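PDB 5GNE: leucine aminopeptidase from Legionella pneumophila, which probably removes amino acids one at a time from the N-terminal end of peptides, using a pair of bound zinc ions. Local coordinates for residues 128-133 with 194-199; 160-165 with 246-251; 168-173 with 234-239; 190-195 with 207-212; 240-245 with 315-320. All coordinates share one frame; numbering follows the deposited sequence.

In the fold
Contact 1 opens first. It ties the turn before helix 132-151 to the loop after strand 185-191, and it crosses contacts 2 and 3. Contact 2 closes the wide loop from edge strand 157-164 to helix 243-254. Contact 3 lies within that span and joins strands 170-177 and 230-235 of the mixed sheet. Contact 4 lies within contact 3 in turn, packing strand 185-191 on helix 202-221. It starts on the segment where contact 1 ends, and the two share Thr194 and Leu195. Contact 5 follows contacts 1, 3 and 4 in series but crosses contact 2. It joins the starts of helices 243-254 and 318-323.

Contact 1 of 5, residues 128-133 with 194-199; sequences SAKSRT and TLDGNM
Ser128 and Thr194 lie with their CA atoms 4.8 Å apart, and the CA-H of Ser128 points at Thr194 O. From Ser128 to Ser131 the chain folds into a type I beta turn, while 194-199 is an irregular loop. One side-chain bond joins the two segments. Ser128 OG is anti to its own backbone N (chi1 157°), which carries it to the carboxylate of Asp196. It donates to Asp196 OD1, with 2.7 Å between Ser128 OG and that oxygen. The hydroxyl meets the oxygen from above the carboxylate plane, 51° out of it. Ser128 OG also accepts from Lys130 N at 3.1 Å, so the hydroxyl gives one bond and takes another. On the other flank, Thr194 CG2 rests 3.7 Å from Ser128 N. Asp196 OD2 forms a salt bridge with Arg240, which also packs on Ser128. The bond from Lys130 N to Ser128 OG makes an ST turn. Ser131, which ends the beta turn, is the N-cap of helix 132-151, its OG bonded to Gly134 N. The partner loop borders the zinc site: the side chain of Leu195 has its nearest atoms about 4 Å from the side chains of Glu239 and His344, both zinc ligands.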
# COMPACT_ATOMS: atom_id res chain seq x y z
N SER A 128 -6.74 -9.88 9.90
CA SER A 128 -5.42 -10.50 9.93
C SER A 128 -5.16 -11.48 8.79
O SER A 128 -6.06 -12.19 8.37
CB SER A 128 -5.22 -11.22 11.26
OG SER A 128 -4.24 -12.22 11.16
N ALA A 129 -3.92 -11.54 8.30
CA ALA A 129 -3.60 -12.44 7.20
C ALA A 129 -3.73 -13.91 7.58
O ALA A 129 -3.76 -14.77 6.69
CB ALA A 129 -2.18 -12.15 6.68
N LYS A 130 -3.80 -14.20 8.87
CA LYS A 130 -3.99 -15.57 9.34
C LYS A 130 -5.45 -15.92 9.59
O LYS A 130 -5.79 -17.11 9.68
CB LYS A 130 -3.22 -15.84 10.64
CG LYS A 130 -1.72 -15.71 10.57
CD LYS A 130 -1.11 -15.97 11.95
CE LYS A 130 0.11 -16.89 11.85
NZ LYS A 130 0.54 -17.46 13.17
N SER A 131 -6.33 -14.93 9.74
CA SER A 131 -7.67 -15.23 10.23
C SER A 131 -8.69 -15.35 9.10
O SER A 131 -8.45 -14.95 7.97
CB SER A 131 -8.15 -14.17 11.25
OG SER A 131 -8.51 -12.95 10.62
N ARG A 132 -9.83 -15.95 9.44
CA ARG A 132 -10.94 -16.12 8.53
C ARG A 132 -11.50 -14.75 8.13
O ARG A 132 -11.80 -14.51 6.95
CB ARG A 132 -12.00 -17.02 9.16
CG ARG A 132 -13.08 -17.52 8.19
CD ARG A 132 -12.41 -18.08 6.91
NE ARG A 132 -13.35 -18.52 5.87
CZ ARG A 132 -14.27 -17.75 5.27
NH1 ARG A 132 -14.44 -16.50 5.63
NH2 ARG A 132 -15.05 -18.26 4.31
N THR A 133 -11.68 -13.86 9.10
CA THR A 133 -12.16 -12.52 8.78
C THR A 133 -11.21 -11.82 7.83
O THR A 133 -11.66 -11.15 6.90
CB THR A 133 -12.34 -11.66 10.03
OG1 THR A 133 -11.21 -11.83 10.91
CG2 THR A 133 -13.60 -12.05 10.77
N THR A 194 -4.63 -6.43 8.91
CA THR A 194 -4.27 -5.84 10.18
C THR A 194 -3.55 -6.87 11.05
O THR A 194 -3.44 -8.02 10.66
CB THR A 194 -5.51 -5.32 10.90
OG1 THR A 194 -5.11 -4.52 12.02
CG2 THR A 194 -6.30 -6.50 11.38
N LEU A 195 -3.13 -6.49 12.26
CA LEU A 195 -2.63 -7.49 13.22
C LEU A 195 -3.73 -8.40 13.77
O LEU A 195 -4.91 -8.21 13.48
CB LEU A 195 -1.91 -6.81 14.39
CG LEU A 195 -0.58 -6.14 14.04
CD1 LEU A 195 0.04 -5.57 15.30
CD2 LEU A 195 0.37 -7.10 13.34
N ASP A 196 -3.33 -9.37 14.57
CA ASP A 196 -4.27 -10.31 15.19
C ASP A 196 -4.96 -9.69 16.38
O ASP A 196 -4.54 -8.64 16.88
CB ASP A 196 -3.56 -11.58 15.65
CG ASP A 196 -2.99 -12.37 14.51
OD1 ASP A 196 -3.79 -12.95 13.74
OD2 ASP A 196 -1.74 -12.42 14.39
N GLY A 197 -6.01 -10.35 16.84
CA GLY A 197 -6.74 -9.93 18.01
C GLY A 197 -7.87 -8.99 17.66
O GLY A 197 -8.58 -9.19 16.67
N ASN A 198 -8.04 -7.97 18.48
CA ASN A 198 -9.06 -6.98 18.22
C ASN A 198 -8.48 -5.70 17.60
O ASN A 198 -7.97 -4.81 18.29
CB ASN A 198 -9.80 -6.66 19.49
CG ASN A 198 -10.78 -5.53 19.31
OD1 ASN A 198 -11.67 -5.61 18.47
ND2 ASN A 198 -10.61 -4.48 20.10
N MET A 199 -8.58 -5.62 16.28
CA MET A 199 -7.92 -4.57 15.50
C MET A 199 -8.84 -4.05 14.43
O MET A 199 -8.94 -4.62 13.34
CB MET A 199 -6.64 -5.11 14.87
CG MET A 199 -5.62 -5.65 15.85
SD MET A 199 -4.70 -4.33 16.67
CE MET A 199 -3.83 -5.26 17.93

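Contact 2 of 5, residues 160-165 with 246-251; sequences YFVKTG and GYVVQD
Gly165 lays its backbone over the ring of Tyr247. Its N lies over one face, offset toward the rim, with Gly165 N 3.3 Å from Tyr247 CE2. Further along the ring, Gly165 CA is 3.5 Å from Tyr247 CZ. Gly165 has a positive phi, and its lack of a side chain lets the phenol end come this close. Tyr247 CG is anti to the carbonyl carbon (chi1 -73°), which sets the ring alongside 163-165. Gly165 closes a tight turn: Thr164 is the centre of an inverse gamma turn, with a weak bond from Gly165 N back to Lys163 O. Thr164 presents its methyl group to the ring. Thr164 CG2 is 4.0 Å from Tyr247 CD2, and the two side chains meet at about a right angle. The hydroxyl of Thr164 bonds instead to Gln170 O on the next strand. Strand 157-164 is an outermost strand of the eight-stranded mixed sheet, and helix 243-254 packs against it. The axes of the two short segments approach to 8.3 Å at an angle of 121°. No hydrogen bond joins the segments. Val162 points at the helix and fills the middle. Val162 CG1 packs 4.2 Å from Tyr247 CB, and Val162 CB faces the CG2 methyl of Val248. The other methyl, Val162 CG2, lies 4.0 Å from Asp251 OD2. Tyr160 and Asp251 reach toward each other tip to tip. Asp251 OD2 sits at the ring edge, near its plane, 3.7 Å from Tyr160 CE2. The ring and carboxylate planes are 53° apart. Asp251 OD2 also has a long, weak ion pair with Lys255.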
# COMPACT_ATOMS: atom_id res chain seq x y z
N TYR A 160 -8.47 -10.66 -9.96
CA TYR A 160 -7.98 -11.96 -9.53
C TYR A 160 -7.28 -11.93 -8.19
O TYR A 160 -6.75 -10.90 -7.79
CB TYR A 160 -7.05 -12.56 -10.57
CG TYR A 160 -5.99 -11.62 -11.07
CD1 TYR A 160 -6.29 -10.68 -12.06
CD2 TYR A 160 -4.69 -11.67 -10.59
CE1 TYR A 160 -5.31 -9.82 -12.55
CE2 TYR A 160 -3.71 -10.82 -11.08
CZ TYR A 160 -4.02 -9.90 -12.06
OH TYR A 160 -3.05 -9.06 -12.56
N PHE A 161 -7.29 -13.06 -7.51
CA PHE A 161 -6.47 -13.24 -6.32
C PHE A 161 -5.03 -13.50 -6.70
O PHE A 161 -4.76 -14.15 -7.69
CB PHE A 161 -7.00 -14.38 -5.48
CG PHE A 161 -8.37 -14.12 -4.96
CD1 PHE A 161 -8.57 -13.15 -4.00
CD2 PHE A 161 -9.46 -14.83 -5.46
CE1 PHE A 161 -9.85 -12.89 -3.52
CE2 PHE A 161 -10.74 -14.57 -4.98
CZ PHE A 161 -10.94 -13.60 -4.01
N VAL A 162 -4.12 -12.97 -5.90
CA VAL A 162 -2.73 -13.37 -5.95
C VAL A 162 -2.34 -13.98 -4.60
O VAL A 162 -2.35 -13.31 -3.58
CB VAL A 162 -1.82 -12.20 -6.28
CG1 VAL A 162 -0.35 -12.64 -6.12
CG2 VAL A 162 -2.09 -11.72 -7.71
N LYS A 163 -2.06 -15.28 -4.63
CA LYS A 163 -1.72 -16.10 -3.48
C LYS A 163 -0.61 -15.46 -2.66
O LYS A 163 0.37 -14.98 -3.22
CB LYS A 163 -1.26 -17.47 -3.98
CG LYS A 163 -1.82 -18.70 -3.31
CD LYS A 163 -1.31 -19.96 -4.05
CE LYS A 163 -1.91 -20.07 -5.47
NZ LYS A 163 -1.75 -21.40 -6.15
N THR A 164 -0.73 -15.48 -1.34
CA THR A 164 0.34 -14.94 -0.50
C THR A 164 1.27 -16.08 -0.14
O THR A 164 1.47 -16.42 1.02
CB THR A 164 -0.23 -14.21 0.75
OG1 THR A 164 -1.19 -13.24 0.32
CG2 THR A 164 0.88 -13.45 1.50
N GLY A 165 1.85 -16.66 -1.19
CA GLY A 165 2.67 -17.85 -1.07
C GLY A 165 1.92 -18.94 -0.33
O GLY A 165 0.72 -19.13 -0.52
N GLY A 246 4.85 -7.98 -1.98
CA GLY A 246 5.97 -8.74 -2.51
C GLY A 246 5.50 -9.65 -3.63
O GLY A 246 5.92 -9.53 -4.79
N TYR A 247 4.60 -10.56 -3.29
CA TYR A 247 4.03 -11.46 -4.28
C TYR A 247 3.35 -10.73 -5.43
O TYR A 247 3.53 -11.11 -6.58
CB TYR A 247 3.05 -12.42 -3.61
CG TYR A 247 3.79 -13.45 -2.80
CD1 TYR A 247 4.71 -14.30 -3.43
CD2 TYR A 247 3.59 -13.59 -1.44
CE1 TYR A 247 5.40 -15.25 -2.72
CE2 TYR A 247 4.28 -14.54 -0.72
CZ TYR A 247 5.19 -15.38 -1.37
OH TYR A 247 5.88 -16.33 -0.67
N VAL A 248 2.60 -9.67 -5.13
CA VAL A 248 1.94 -8.92 -6.20
C VAL A 248 2.97 -8.33 -7.19
O VAL A 248 2.77 -8.38 -8.42
CB VAL A 248 1.03 -7.82 -5.65
CG1 VAL A 248 0.51 -6.97 -6.78
CG2 VAL A 248 -0.13 -8.44 -4.89
N VAL A 249 4.03 -7.72 -6.69
CA VAL A 249 5.03 -7.13 -7.58
C VAL A 249 5.70 -8.20 -8.44
O VAL A 249 5.90 -8.03 -9.66
CB VAL A 249 6.09 -6.33 -6.80
CG1 VAL A 249 7.11 -5.80 -7.76
CG2 VAL A 249 5.42 -5.16 -6.09
N GLN A 250 6.01 -9.33 -7.81
CA GLN A 250 6.54 -10.47 -8.54
C GLN A 250 5.54 -10.93 -9.62
O GLN A 250 5.95 -11.27 -10.74
CB GLN A 250 6.88 -11.61 -7.56
CG GLN A 250 8.01 -11.24 -6.61
CD GLN A 250 9.31 -10.89 -7.33
OE1 GLN A 250 9.83 -11.68 -8.13
NE2 GLN A 250 9.86 -9.71 -7.04
N ASP A 251 4.25 -10.92 -9.30
CA ASP A 251 3.24 -11.32 -10.29
C ASP A 251 3.20 -10.36 -11.48
O ASP A 251 3.10 -10.79 -12.64
CB ASP A 251 1.86 -11.41 -9.63
CG ASP A 251 0.81 -12.00 -10.55
OD1 ASP A 251 0.83 -13.24 -10.72
OD2 ASP A 251 -0.05 -11.26 -11.07

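Contact 3 of 5, residues 168-173 with 234-239; sequences FIQPSV and AYAAEE. With ZN (zinc ion), chain C.
Val173 and Ala234 form an antiparallel, hydrogen-bonded pair. Val173 N donates to Ala234 O, and Ala234 N donates to Val173 O, each pair 2.9 Å apart. Past this pair, side chains of 168-173 take over as acceptors. Ala236 N donates to Ser172 OG at 2.8 Å, and the bond is nearly straight (179°). Ala237 N donates to Gln170 OE1 at 3.0 Å, with the donor tilted 21° from the amide carbonyl plane. Gln170 gets there by an extended chain, with CG anti to the backbone N (chi1 177°). Its other amide atom is also used: NE2 bonds to the carbonyl oxygens of Gly134 and Arg127. The methyl group of Ala236 sits between these polar groups, its CB 3.2 Å from Gln170 O. The paired strands 170-177 and 230-235 are neighbours in the mixed sheet of this M28 peptidase. The loop leaving strand 230-235 carries Glu238 and the zinc ligand Glu239. Ala237 begins this loop with a positive phi. Glu239 OE2 binds zinc at 2.4 Å, while its backbone N is held by Asp193 OD2; Asp204 and His344 are the other protein ligands of this ion. Water 1 also binds the metal, at 2.1 Å from the zinc. This water donates to Glu238 OE2, so in this model Glu238 meets the ion through the water. Tyr235 points away from 168-173, its hydroxyl bonded to Trp321. Phe168 adds an apolar touch, its ring set obliquely to the CB of Ala237.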
# COMPACT_ATOMS: atom_id res chain seq x y z
N PHE A 168 0.36 -17.54 4.23
CA PHE A 168 -0.83 -16.84 4.74
C PHE A 168 -2.09 -17.09 3.92
O PHE A 168 -2.09 -16.90 2.71
CB PHE A 168 -0.54 -15.35 4.84
CG PHE A 168 0.50 -14.99 5.87
CD1 PHE A 168 0.18 -15.00 7.22
CD2 PHE A 168 1.81 -14.72 5.50
CE1 PHE A 168 1.15 -14.68 8.19
CE2 PHE A 168 2.77 -14.41 6.46
CZ PHE A 168 2.45 -14.39 7.80
N ILE A 169 -3.17 -17.48 4.59
CA ILE A 169 -4.41 -17.80 3.89
C ILE A 169 -5.06 -16.58 3.23
O ILE A 169 -5.85 -16.72 2.30
CB ILE A 169 -5.44 -18.48 4.84
CG1 ILE A 169 -5.65 -17.67 6.11
CG2 ILE A 169 -4.99 -19.89 5.20
CD1 ILE A 169 -6.82 -18.17 6.95
N GLN A 170 -4.75 -15.39 3.69
CA GLN A 170 -5.32 -14.19 3.09
C GLN A 170 -4.62 -13.85 1.77
O GLN A 170 -3.41 -13.63 1.75
CB GLN A 170 -5.22 -13.02 4.08
CG GLN A 170 -5.72 -11.69 3.55
CD GLN A 170 -5.35 -10.56 4.47
OE1 GLN A 170 -4.18 -10.26 4.66
NE2 GLN A 170 -6.34 -9.93 5.06
N PRO A 171 -5.37 -13.78 0.67
CA PRO A 171 -4.75 -13.45 -0.61
C PRO A 171 -4.77 -11.95 -0.87
O PRO A 171 -5.58 -11.24 -0.25
CB PRO A 171 -5.64 -14.16 -1.62
CG PRO A 171 -6.97 -14.05 -1.01
CD PRO A 171 -6.79 -14.11 0.50
N SER A 172 -3.94 -11.49 -1.79
CA SER A 172 -4.06 -10.14 -2.29
C SER A 172 -5.13 -10.10 -3.38
O SER A 172 -5.43 -11.13 -3.98
CB SER A 172 -2.72 -9.68 -2.85
OG SER A 172 -1.82 -9.42 -1.80
N VAL A 173 -5.64 -8.92 -3.70
CA VAL A 173 -6.60 -8.79 -4.78
C VAL A 173 -6.17 -7.72 -5.75
O VAL A 173 -5.99 -6.56 -5.36
CB VAL A 173 -7.98 -8.44 -4.25
CG1 VAL A 173 -8.97 -8.33 -5.41
CG2 VAL A 173 -8.44 -9.47 -3.20
N ALA A 234 -5.63 -4.47 -3.43
CA ALA A 234 -5.68 -4.73 -1.99
C ALA A 234 -4.60 -5.75 -1.56
O ALA A 234 -4.74 -6.96 -1.81
CB ALA A 234 -7.07 -5.23 -1.61
N TYR A 235 -3.53 -5.26 -0.96
CA TYR A 235 -2.44 -6.12 -0.51
C TYR A 235 -2.81 -6.92 0.72
O TYR A 235 -3.29 -6.38 1.72
CB TYR A 235 -1.16 -5.31 -0.21
CG TYR A 235 -0.72 -4.40 -1.33
CD1 TYR A 235 -0.28 -4.93 -2.53
CD2 TYR A 235 -0.79 -3.01 -1.21
CE1 TYR A 235 0.13 -4.10 -3.57
CE2 TYR A 235 -0.38 -2.18 -2.25
CZ TYR A 235 0.08 -2.73 -3.43
OH TYR A 235 0.49 -1.92 -4.46
N ALA A 236 -2.54 -8.22 0.66
CA ALA A 236 -2.60 -9.06 1.86
C ALA A 236 -1.36 -8.82 2.72
O ALA A 236 -0.36 -8.34 2.23
CB ALA A 236 -2.70 -10.50 1.46
N ALA A 237 -1.45 -9.16 4.00
CA ALA A 237 -0.29 -9.38 4.84
C ALA A 237 0.77 -8.28 4.86
O ALA A 237 1.98 -8.56 5.04
CB ALA A 237 0.38 -10.70 4.40
N GLU A 238 0.35 -7.03 4.71
CA GLU A 238 1.32 -5.94 4.80
C GLU A 238 1.95 -5.91 6.20
O GLU A 238 3.10 -5.52 6.37
CB GLU A 238 0.68 -4.61 4.46
CG GLU A 238 1.63 -3.42 4.45
CD GLU A 238 1.75 -2.74 5.82
OE1 GLU A 238 1.00 -3.13 6.75
OE2 GLU A 238 2.58 -1.82 5.95
N GLU A 239 1.18 -6.36 7.18
CA GLU A 239 1.63 -6.36 8.57
C GLU A 239 2.55 -7.54 8.85
O GLU A 239 2.98 -7.74 9.97
CB GLU A 239 0.41 -6.34 9.53
CG GLU A 239 -0.46 -5.04 9.43
CD GLU A 239 0.27 -3.81 9.96
OE1 GLU A 239 1.45 -3.98 10.34
OE2 GLU A 239 -0.32 -2.69 10.02
ZN ZN C . 1.05 -0.82 9.65
O HOH W 1 2.30 0.25 8.42

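Contact 4 of 5, residues 190-195 with 207-212; sequences AHIDTL and SGISVE. With ZN (zinc ion), chain D.
Ala190, Ile209 and Ile192 carry most of this buried contact. Ala190, near the end of strand 185-191, points its methyl group toward helix 202-221. Its CB rests 3.5 Å from Gly208 C and also 3.5 Å from Glu212 OE2. Gly208 has no side chain, and the strand comes in close there: Ala190 CA and Gly208 CA are 5.4 Å apart. Ile209 reaches back from the helix with its end. Its CD1 lies 3.9 Å from Ala190 CB and 3.8 Å from Ile192 CD1. Ile192 has CG1 anti to the backbone N (chi1 -164°), and a bend at chi2 brings its CD1 round to meet Ile209 obliquely. Phe141 of helix 132-151 packs on both Ile209 and Glu212. His191 points away from the helix. Its NE2 binds zinc at 2.3 Å, and Asp204 and Asp266 also bind this ion. His191 ND1 donates to the syn side of Asp193 OD1 at 2.7 Å, a bent bond, tilted from both ring and carboxylate planes, that probably steadies the ring. This is the packing of first strand on helix in a beta-alpha-beta crossover (strand 185-191, helix 202-221, strand 230-235), with a zinc ligand ending the first strand.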
# COMPACT_ATOMS: atom_id res chain seq x y z
N ALA A 190 -3.45 -0.37 -1.62
CA ALA A 190 -3.60 -0.16 -0.18
C ALA A 190 -3.58 -1.54 0.43
O ALA A 190 -3.85 -2.51 -0.26
CB ALA A 190 -4.91 0.57 0.13
N HIS A 191 -3.24 -1.68 1.70
CA HIS A 191 -3.25 -3.01 2.28
C HIS A 191 -4.50 -3.25 3.12
O HIS A 191 -4.99 -2.34 3.79
CB HIS A 191 -1.98 -3.27 3.09
CG HIS A 191 -1.90 -2.58 4.42
ND1 HIS A 191 -2.38 -3.16 5.58
CD2 HIS A 191 -1.29 -1.44 4.80
CE1 HIS A 191 -2.12 -2.38 6.61
NE2 HIS A 191 -1.46 -1.32 6.17
N ILE A 192 -5.05 -4.46 2.98
CA ILE A 192 -6.35 -4.84 3.55
C ILE A 192 -6.22 -5.38 4.97
O ILE A 192 -7.20 -5.44 5.71
CB ILE A 192 -7.02 -5.92 2.69
CG1 ILE A 192 -8.51 -6.07 3.01
CG2 ILE A 192 -6.34 -7.26 2.89
CD1 ILE A 192 -9.39 -5.02 2.41
N ASP A 193 -5.02 -5.77 5.35
CA ASP A 193 -4.85 -6.59 6.53
C ASP A 193 -4.60 -5.76 7.77
O ASP A 193 -4.44 -4.53 7.70
CB ASP A 193 -3.70 -7.57 6.33
CG ASP A 193 -2.37 -6.90 6.40
OD1 ASP A 193 -2.27 -5.89 5.68
OD2 ASP A 193 -1.47 -7.33 7.16
N THR A 194 -4.63 -6.43 8.91
CA THR A 194 -4.27 -5.84 10.18
C THR A 194 -3.55 -6.87 11.05
O THR A 194 -3.44 -8.02 10.66
CB THR A 194 -5.51 -5.32 10.90
OG1 THR A 194 -5.11 -4.52 12.02
CG2 THR A 194 -6.30 -6.50 11.38
N LEU A 195 -3.13 -6.49 12.26
CA LEU A 195 -2.63 -7.49 13.22
C LEU A 195 -3.73 -8.40 13.77
O LEU A 195 -4.91 -8.21 13.48
CB LEU A 195 -1.91 -6.81 14.39
CG LEU A 195 -0.58 -6.14 14.04
CD1 LEU A 195 0.04 -5.57 15.30
CD2 LEU A 195 0.37 -7.10 13.34
N SER A 207 -8.91 3.03 5.81
CA SER A 207 -8.91 4.32 5.14
C SER A 207 -8.38 4.22 3.70
O SER A 207 -9.10 4.55 2.74
CB SER A 207 -8.13 5.37 5.95
OG SER A 207 -6.73 5.14 5.99
N GLY A 208 -7.13 3.76 3.55
CA GLY A 208 -6.56 3.60 2.24
C GLY A 208 -7.43 2.78 1.29
O GLY A 208 -7.70 3.20 0.17
N ILE A 209 -7.90 1.64 1.76
CA ILE A 209 -8.81 0.80 0.98
C ILE A 209 -10.05 1.58 0.56
O ILE A 209 -10.46 1.56 -0.60
CB ILE A 209 -9.27 -0.43 1.76
CG1 ILE A 209 -8.12 -1.42 1.93
CG2 ILE A 209 -10.46 -1.09 1.06
CD1 ILE A 209 -7.71 -2.08 0.63
N SER A 210 -10.67 2.27 1.50
CA SER A 210 -11.91 2.98 1.17
C SER A 210 -11.65 4.03 0.09
O SER A 210 -12.46 4.22 -0.82
CB SER A 210 -12.52 3.62 2.43
OG SER A 210 -11.79 4.76 2.85
N VAL A 211 -10.55 4.75 0.23
CA VAL A 211 -10.23 5.81 -0.72
C VAL A 211 -10.09 5.28 -2.14
O VAL A 211 -10.62 5.88 -3.08
CB VAL A 211 -8.96 6.54 -0.29
CG1 VAL A 211 -8.39 7.41 -1.43
CG2 VAL A 211 -9.27 7.39 0.96
N GLU A 212 -9.42 4.16 -2.31
CA GLU A 212 -9.21 3.63 -3.65
C GLU A 212 -10.47 2.99 -4.18
O GLU A 212 -10.68 2.99 -5.40
CB GLU A 212 -8.01 2.66 -3.70
CG GLU A 212 -8.20 1.31 -3.05
CD GLU A 212 -7.02 0.37 -3.33
OE1 GLU A 212 -6.23 0.61 -4.27
OE2 GLU A 212 -6.85 -0.60 -2.56
ZN ZN D . -0.34 0.47 7.06

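Contact 5 of 5, residues 240-245 with 315-320; sequences RGLIGS and CSDHVN
Leu242 points at segment 315-320 and can be followed outward. Its CB lies 3.4 Å from Asn320 ND2. CG is anti to the carbonyl carbon (chi1 -42°) and carries the two methyl groups over the backbone of Ser316. CD1 is 3.4 Å from Ser316 O and also packs on Val319, with Leu242 CD1 and Val319 CB 4.0 Å apart. CD2 rests on Ser316 CA. Leu242 itself has a positive phi, as part of the type I' turn from Arg240 to Ile243. It is the N-cap residue of helix 243-254.

Beside this apolar patch lies a polar one centred on Ser245. Ser245 OG donates to Asp317 OD1, on the anti side and 25° out of the carboxylate plane. Asn320 ND2 donates to Ser245 OG at 2.8 Å, with Ser245 OG almost in the amide plane of Asn320. The same ND2 makes a weak bond to Leu242 O. Asn320 OD1 bonds to the hydroxyl of Tyr64. Water 2 adds a bridge: it accepts from Ser245 N at 3.0 Å and donates to Asp317 OD1, with 2.7 Å between water and oxygen. Gln264 bonds to both Asp317 OD2 and Ser316 OG. That hydroxyl bonds in turn to the zinc ligand Asp266. The bonds therefore run in one direction, from the amide of Asn320 through Ser245 to Asp317. Asp317 OD1 faces Ser245 and water 2 while OD2 is held by Gln264, so this buried network probably links the beginning of helix 243-254 to the 315-320 segment beside the zinc site.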
# COMPACT_ATOMS: atom_id res chain seq x y z
N ARG A 240 2.88 -8.29 7.81
CA ARG A 240 3.83 -9.41 7.90
C ARG A 240 5.05 -9.17 7.01
O ARG A 240 5.33 -9.95 6.09
CB ARG A 240 3.14 -10.74 7.51
CG ARG A 240 1.73 -10.88 8.11
CD ARG A 240 1.77 -11.10 9.63
NE ARG A 240 0.42 -11.18 10.16
CZ ARG A 240 0.06 -11.71 11.33
NH1 ARG A 240 0.96 -12.26 12.14
NH2 ARG A 240 -1.23 -11.71 11.67
N GLY A 241 5.76 -8.08 7.26
CA GLY A 241 6.93 -7.75 6.46
C GLY A 241 6.66 -7.50 4.99
O GLY A 241 7.45 -7.87 4.12
N LEU A 242 5.50 -6.91 4.71
CA LEU A 242 5.14 -6.49 3.35
C LEU A 242 5.06 -7.64 2.36
O LEU A 242 5.20 -7.44 1.15
CB LEU A 242 6.14 -5.44 2.81
CG LEU A 242 6.59 -4.34 3.78
CD1 LEU A 242 7.50 -3.34 3.07
CD2 LEU A 242 5.42 -3.68 4.44
N ILE A 243 4.79 -8.84 2.85
CA ILE A 243 4.90 -10.00 1.96
C ILE A 243 3.80 -10.06 0.89
O ILE A 243 4.06 -10.52 -0.22
CB ILE A 243 4.94 -11.34 2.77
CG1 ILE A 243 5.34 -12.50 1.84
CG2 ILE A 243 3.63 -11.59 3.47
CD1 ILE A 243 5.42 -13.88 2.50
N GLY A 244 2.59 -9.55 1.17
CA GLY A 244 1.54 -9.55 0.16
C GLY A 244 1.92 -8.81 -1.12
O GLY A 244 1.90 -9.41 -2.23
N SER A 245 2.31 -7.54 -0.99
CA SER A 245 2.74 -6.75 -2.15
C SER A 245 4.02 -7.32 -2.78
O SER A 245 4.26 -7.12 -3.97
CB SER A 245 2.99 -5.28 -1.77
OG SER A 245 3.78 -5.17 -0.61
N CYS A 315 8.91 0.41 5.19
CA CYS A 315 7.84 1.23 5.68
C CYS A 315 6.46 0.75 5.25
O CYS A 315 5.54 0.60 6.08
CB CYS A 315 8.09 2.64 5.18
SG CYS A 315 6.65 3.81 5.59
N SER A 316 6.31 0.48 3.96
CA SER A 316 5.00 0.08 3.47
C SER A 316 5.14 -0.49 2.07
O SER A 316 6.25 -0.56 1.54
CB SER A 316 4.05 1.28 3.47
OG SER A 316 2.72 0.86 3.28
N ASP A 317 4.02 -0.87 1.46
CA ASP A 317 4.08 -1.70 0.25
C ASP A 317 4.82 -1.05 -0.91
O ASP A 317 5.35 -1.75 -1.77
CB ASP A 317 2.66 -2.10 -0.17
CG ASP A 317 1.96 -2.90 0.92
OD1 ASP A 317 2.46 -3.99 1.22
OD2 ASP A 317 0.91 -2.44 1.46
N HIS A 318 4.85 0.29 -0.95
CA HIS A 318 5.57 1.01 -1.99
C HIS A 318 7.01 0.51 -2.12
O HIS A 318 7.54 0.44 -3.23
CB HIS A 318 5.53 2.52 -1.73
CG HIS A 318 6.25 2.94 -0.49
ND1 HIS A 318 5.83 2.57 0.78
CD2 HIS A 318 7.37 3.68 -0.31
CE1 HIS A 318 6.66 3.07 1.68
NE2 HIS A 318 7.60 3.75 1.04
N VAL A 319 7.59 0.12 -1.00
CA VAL A 319 8.96 -0.42 -0.93
C VAL A 319 9.17 -1.60 -1.88
O VAL A 319 10.22 -1.70 -2.52
CB VAL A 319 9.30 -0.79 0.53
CG1 VAL A 319 10.51 -1.71 0.62
CG2 VAL A 319 9.55 0.49 1.33
N ASN A 320 8.22 -2.51 -1.96
CA ASN A 320 8.36 -3.62 -2.90
C ASN A 320 8.37 -3.16 -4.37
O ASN A 320 9.12 -3.69 -5.20
CB ASN A 320 7.28 -4.65 -2.65
CG ASN A 320 7.57 -5.48 -1.42
OD1 ASN A 320 8.69 -5.94 -1.23
ND2 ASN A 320 6.57 -5.65 -0.55
O HOH W 2 1.85 -6.60 1.78